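Local coordinates for valine-pyruvate aminotransferase (Salmonella typhimurium, PDB 3G7Q), which transfers the amino group of L-valine to pyruvate with the help of pyridoxal 5'-phosphate, thereby contributing to alanine biosynthesis, at residues A[186-189]-A[195-198]; A[220-225]-A[337-342]. All blocks are in the same frame, centred on the assembly; numbering follows the deposited sequence.

Contact 1: residues A[186-189]-A[195-198]; sequences VSRP and NVIT
V186, near the end of strand 181-187, directs its side chain across to I197 in a loose apolar contact, 4.4 Å from V186 CG1 to I197 CD1 in one of the two conformers of I197. Solvent joins the next residue to the returning chain. One water donates to S187 O at 2.7 Å and to N195 O at 2.9 Å, and accepts from I197 N at 2.8 Å, satisfying three backbone groups together. The S187 hydroxyl looks elsewhere, to E137 and T190.

R188 makes the largest single contribution, closely followed by I197. With CG anti to the backbone N (chi1 -165°) and the chain extended to NE, the side chain runs at about a right angle to I197, passing CD 3.5 Å from I197 CG2. Its guanidinium then meets I197 O side-on: NE and NH2 both donate to that single oxygen, each at 2.9 Å. Both bonds are bent, about 140° at the hydrogen, because one acceptor is shared. The oxygen lies near the guanidinium plane. NH2 comes in the carbonyl plane, whereas NE is tilted 18° from it. A salt bridge from NH2 to D199 and a bond from NH1 to R235 O restrain the group, and the nearby carboxylate probably stabilises its charge.

P189 follows a cis peptide bond. Its CB lies 3.8 Å from V196 CG2, the side chains side by side and pointing the same way, while P189 CA makes a CH···O contact with N195 O. Running from the strand to T198 at the N-cap of helix 199-211, this loop holds the sequence RPTNPTG, which resembles the NPxNPTG motif of class I aminotransferases with R188 at the first Asn position.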
loop_
_atom_site.group_PDB
_atom_site.type_symbol
_atom_site.label_atom_id
_atom_site.label_comp_id
_atom_site.label_asym_id
_atom_site.label_seq_id
_atom_site.Cartn_x
_atom_site.Cartn_y
_atom_site.Cartn_z
ATOM N N VAL A 186 0.998 3.507 21.797
ATOM C CA VAL A 186 0.032 4.516 22.210
ATOM C C VAL A 186 -0.196 5.451 21.018
ATOM O O VAL A 186 0.570 5.453 20.064
ATOM C CB VAL A 186 0.501 5.350 23.417
ATOM C CG1 VAL A 186 0.679 4.503 24.639
ATOM C CG2 VAL A 186 1.796 6.103 23.089
ATOM N N SER A 187 -1.278 6.207 21.048
ATOM C CA SER A 187 -1.539 7.231 20.027
ATOM C C SER A 187 -1.662 8.532 20.805
ATOM O O SER A 187 -1.919 8.501 22.019
ATOM C CB SER A 187 -2.795 6.925 19.221
ATOM O OG SER A 187 -3.911 6.771 20.095
ATOM N N ARG A 188 -1.453 9.678 20.140
ATOM C CA ARG A 188 -1.529 10.964 20.822
ATOM C C ARG A 188 -1.681 12.108 19.842
ATOM O O ARG A 188 -0.717 12.448 19.152
ATOM C CB ARG A 188 -0.251 11.198 21.645
ATOM C CG ARG A 188 -0.314 12.300 22.670
ATOM C CD ARG A 188 1.064 12.526 23.265
ATOM N NE ARG A 188 1.024 13.197 24.550
ATOM C CZ ARG A 188 1.985 13.999 25.028
ATOM N NH1 ARG A 188 3.053 14.303 24.295
ATOM N NH2 ARG A 188 1.870 14.539 26.222
ATOM N N PRO A 189 -2.886 12.695 19.724
ATOM C CA PRO A 189 -4.180 12.351 20.347
ATOM C C PRO A 189 -4.700 11.024 19.838
ATOM O O PRO A 189 -4.296 10.536 18.776
ATOM C CB PRO A 189 -5.127 13.459 19.890
ATOM C CG PRO A 189 -4.224 14.578 19.382
ATOM C CD PRO A 189 -2.987 13.891 18.876
ATOM N N ASN A 195 -8.355 11.325 23.593
ATOM C CA ASN A 195 -7.472 11.482 24.724
ATOM C C ASN A 195 -6.067 11.917 24.316
ATOM O O ASN A 195 -5.561 11.491 23.279
ATOM C CB ASN A 195 -7.328 10.173 25.475
ATOM C CG ASN A 195 -6.591 10.342 26.802
ATOM O OD1 ASN A 195 -6.905 11.252 27.583
ATOM N ND2 ASN A 195 -5.595 9.476 27.050
ATOM N N VAL A 196 -5.451 12.716 25.173
ATOM C CA VAL A 196 -4.053 13.085 25.014
ATOM C C VAL A 196 -3.315 12.608 26.264
ATOM O O VAL A 196 -3.442 13.191 27.354
ATOM C CB VAL A 196 -3.867 14.590 24.736
ATOM C CG1 VAL A 196 -2.388 14.997 24.887
ATOM C CG2 VAL A 196 -4.384 14.912 23.337
ATOM N N ILE A 197 -2.619 11.495 26.135
ATOM C CA ILE A 197 -1.840 10.974 27.237
ATOM C C ILE A 197 -0.944 12.100 27.809
ATOM O O ILE A 197 -0.349 12.865 27.049
ATOM C CB ILE A 197 -1.054 9.729 26.751
ATOM C CG1 ILE A 197 -0.280 9.098 27.896
ATOM C CG2 ILE A 197 -0.153 10.085 25.527
ATOM C CD1 ILE A 197 0.465 7.844 27.480
ATOM N N THR A 198 -0.866 12.213 29.134
ATOM C CA THR A 198 -0.166 13.332 29.781
ATOM C C THR A 198 1.344 13.240 29.596
ATOM O O THR A 198 1.898 12.157 29.339
ATOM C CB THR A 198 -0.488 13.461 31.271
ATOM O OG1 THR A 198 0.157 12.413 32.023
ATOM C CG2 THR A 198 -2.027 13.485 31.520
HETATM O O HOH W 1 -3.103 10.118 23.771
#

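Contact 2: residues A[220-225]-A[337-342]; sequences NAYGVP and EGAIFL
Over one face of the Y222 ring sits the methyl group of A339, whose CB is 3.8 Å from the ring centroid and only 13° off the ring normal, a well-centred CH-pi contact. The methyl spreads its contact across the ring, coming nearest to Y222 CG, while A339 CA lies 3.7 Å from Y222 CD1. Towards the hydroxyl end the neighbours come obliquely: I340 CG1 lies 3.9 Å from Y222 CE1, and F341 CE2 lies 3.5 Å from Y222 OH. The F341 ring has I340 CG1 over one face, 3.6 Å above the plane and displaced toward the rim, so that I340 touches both aromatic residues. No hydrogen bond joins 220-225 to 337-342, which meet through carbon surfaces and the tyrosine hydroxyl.

Y222 reaches this position with CG anti to its carbonyl carbon (chi1 -65°), sending the phenol out of the loop after strand 216-219 and at about a right angle to the I340 and F341 side chains. In the aminotransferase fold this loop leaves the C-terminal end of a parallel strand of the large mixed sheet. The sequence DNAY that begins with D219 is consistent with the cofactor-facing Asp and Tyr of class I enzymes, and Y222 also packs on K250.

On the other side of the contact, A339 has a positive phi (64°) and lies where the chain turns into strand 341-345. Its carbonyl oxygen bonds to the hydroxyl of Y392, and its backbone bonds to I229. F341, the first residue of the strand, packs on N191 and R389.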
loop_
_atom_site.group_PDB
_atom_site.type_symbol
_atom_site.label_atom_id
_atom_site.label_comp_id
_atom_site.label_asym_id
_atom_site.label_seq_id
_atom_site.Cartn_x
_atom_site.Cartn_y
_atom_site.Cartn_z
ATOM N N ASN A 220 1.001 9.495 15.795
ATOM C CA ASN A 220 0.846 10.965 15.776
ATOM C C ASN A 220 0.051 11.390 14.526
ATOM O O ASN A 220 0.238 12.500 14.030
ATOM C CB ASN A 220 2.227 11.593 15.768
ATOM C CG ASN A 220 2.271 13.096 16.129
ATOM O OD1 ASN A 220 2.726 13.933 15.341
ATOM N ND2 ASN A 220 1.843 13.417 17.308
ATOM N N ALA A 221 -0.887 10.567 14.078
ATOM C CA ALA A 221 -1.744 10.912 12.921
ATOM C C ALA A 221 -2.513 12.224 13.065
ATOM O O ALA A 221 -2.837 12.851 12.045
ATOM C CB ALA A 221 -2.736 9.782 12.606
ATOM N N TYR A 222 -2.829 12.627 14.301
ATOM C CA TYR A 222 -3.593 13.832 14.540
ATOM C C TYR A 222 -2.825 14.946 15.216
ATOM O O TYR A 222 -3.368 16.023 15.401
ATOM C CB TYR A 222 -4.833 13.509 15.418
ATOM C CG TYR A 222 -5.814 12.608 14.726
ATOM C CD1 TYR A 222 -6.778 13.126 13.860
ATOM C CD2 TYR A 222 -5.775 11.242 14.906
ATOM C CE1 TYR A 222 -7.660 12.309 13.222
ATOM C CE2 TYR A 222 -6.670 10.420 14.268
ATOM C CZ TYR A 222 -7.596 10.972 13.420
ATOM O OH TYR A 222 -8.484 10.181 12.784
ATOM N N GLY A 223 -1.575 14.699 15.577
ATOM C CA GLY A 223 -0.820 15.639 16.375
ATOM C C GLY A 223 0.042 16.659 15.640
ATOM O O GLY A 223 -0.157 16.951 14.470
ATOM N N VAL A 224 0.963 17.220 16.403
ATOM C CA VAL A 224 1.886 18.262 15.992
ATOM C C VAL A 224 3.119 17.619 15.402
ATOM O O VAL A 224 3.566 16.611 15.914
ATOM C CB VAL A 224 2.240 19.095 17.268
ATOM C CG1 VAL A 224 3.562 19.755 17.162
ATOM C CG2 VAL A 224 1.098 20.061 17.583
ATOM N N PRO A 225 3.755 18.253 14.408
ATOM C CA PRO A 225 3.493 19.531 13.774
ATOM C C PRO A 225 2.388 19.550 12.712
ATOM O O PRO A 225 1.959 20.627 12.347
ATOM C CB PRO A 225 4.856 19.889 13.143
ATOM C CG PRO A 225 5.479 18.592 12.894
ATOM C CD PRO A 225 5.040 17.686 13.970
ATOM N N GLU A 337 -9.556 16.104 23.671
ATOM C CA GLU A 337 -8.232 16.762 23.671
ATOM C C GLU A 337 -7.568 16.824 22.294
ATOM O O GLU A 337 -6.573 17.548 22.113
ATOM C CB GLU A 337 -7.322 16.103 24.723
ATOM C CG GLU A 337 -7.851 16.253 26.143
ATOM C CD GLU A 337 -6.924 15.694 27.167
ATOM O OE1 GLU A 337 -6.650 14.488 27.144
ATOM O OE2 GLU A 337 -6.453 16.478 28.013
ATOM N N GLY A 338 -8.139 16.144 21.308
ATOM C CA GLY A 338 -7.657 16.162 19.959
ATOM C C GLY A 338 -8.405 15.153 19.132
ATOM O O GLY A 338 -9.347 14.498 19.616
ATOM N N ALA A 339 -7.972 15.006 17.884
ATOM C CA ALA A 339 -8.588 14.152 16.910
ATOM C C ALA A 339 -10.031 14.610 16.556
ATOM O O ALA A 339 -10.445 15.735 16.892
ATOM C CB ALA A 339 -8.512 12.622 17.288
ATOM N N ILE A 340 -10.731 13.748 15.849
ATOM C CA ILE A 340 -11.988 14.126 15.177
ATOM C C ILE A 340 -13.221 13.361 15.668
ATOM O O ILE A 340 -14.268 13.335 14.987
ATOM C CB ILE A 340 -11.823 13.941 13.623
ATOM C CG1 ILE A 340 -11.577 12.467 13.226
ATOM C CG2 ILE A 340 -10.704 14.900 13.088
ATOM C CD1 ILE A 340 -11.589 12.191 11.676
ATOM N N PHE A 341 -13.078 12.755 16.845
ATOM C CA PHE A 341 -14.125 11.928 17.420
ATOM C C PHE A 341 -14.603 12.410 18.781
ATOM O O PHE A 341 -13.899 13.109 19.480
ATOM C CB PHE A 341 -13.595 10.506 17.647
ATOM C CG PHE A 341 -12.956 9.901 16.426
ATOM C CD1 PHE A 341 -13.734 9.382 15.399
ATOM C CD2 PHE A 341 -11.586 9.915 16.282
ATOM C CE1 PHE A 341 -13.138 8.864 14.251
ATOM C CE2 PHE A 341 -10.982 9.390 15.112
ATOM C CZ PHE A 341 -11.743 8.879 14.122
ATOM N N LEU A 342 -15.815 11.996 19.120
ATOM C CA LEU A 342 -16.301 12.080 20.475
ATOM C C LEU A 342 -16.571 10.635 20.936
ATOM O O LEU A 342 -17.141 9.801 20.205
ATOM C CB LEU A 342 -17.536 12.958 20.620
ATOM C CG LEU A 342 -17.312 14.452 20.434
ATOM C CD1 LEU A 342 -18.682 15.191 20.443
ATOM C CD2 LEU A 342 -16.368 15.021 21.504
#

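In the fold
The two contacts follow one another along the chain, neither nesting nor crossing. Contact 1 closes a short loop: only residues 190-194 separate its segments, and helix 199-211 starts directly afterwards. The chain then returns through strand 216-219, which pairs in parallel with 181-187, and enters 220-225. Contact 2 closes a far longer excursion of 111 residues, bringing strand 341-345 of the six-stranded sheet back to the loop at the C-terminal end of strand 216-219 in the seven-stranded sheet. The centres of the two contacts lie about 8 Å apart, and they are joined directly: V196 N probably donates to E337 OE1, which also meets K167, and N220 ND2 bonds weakly to R188 O.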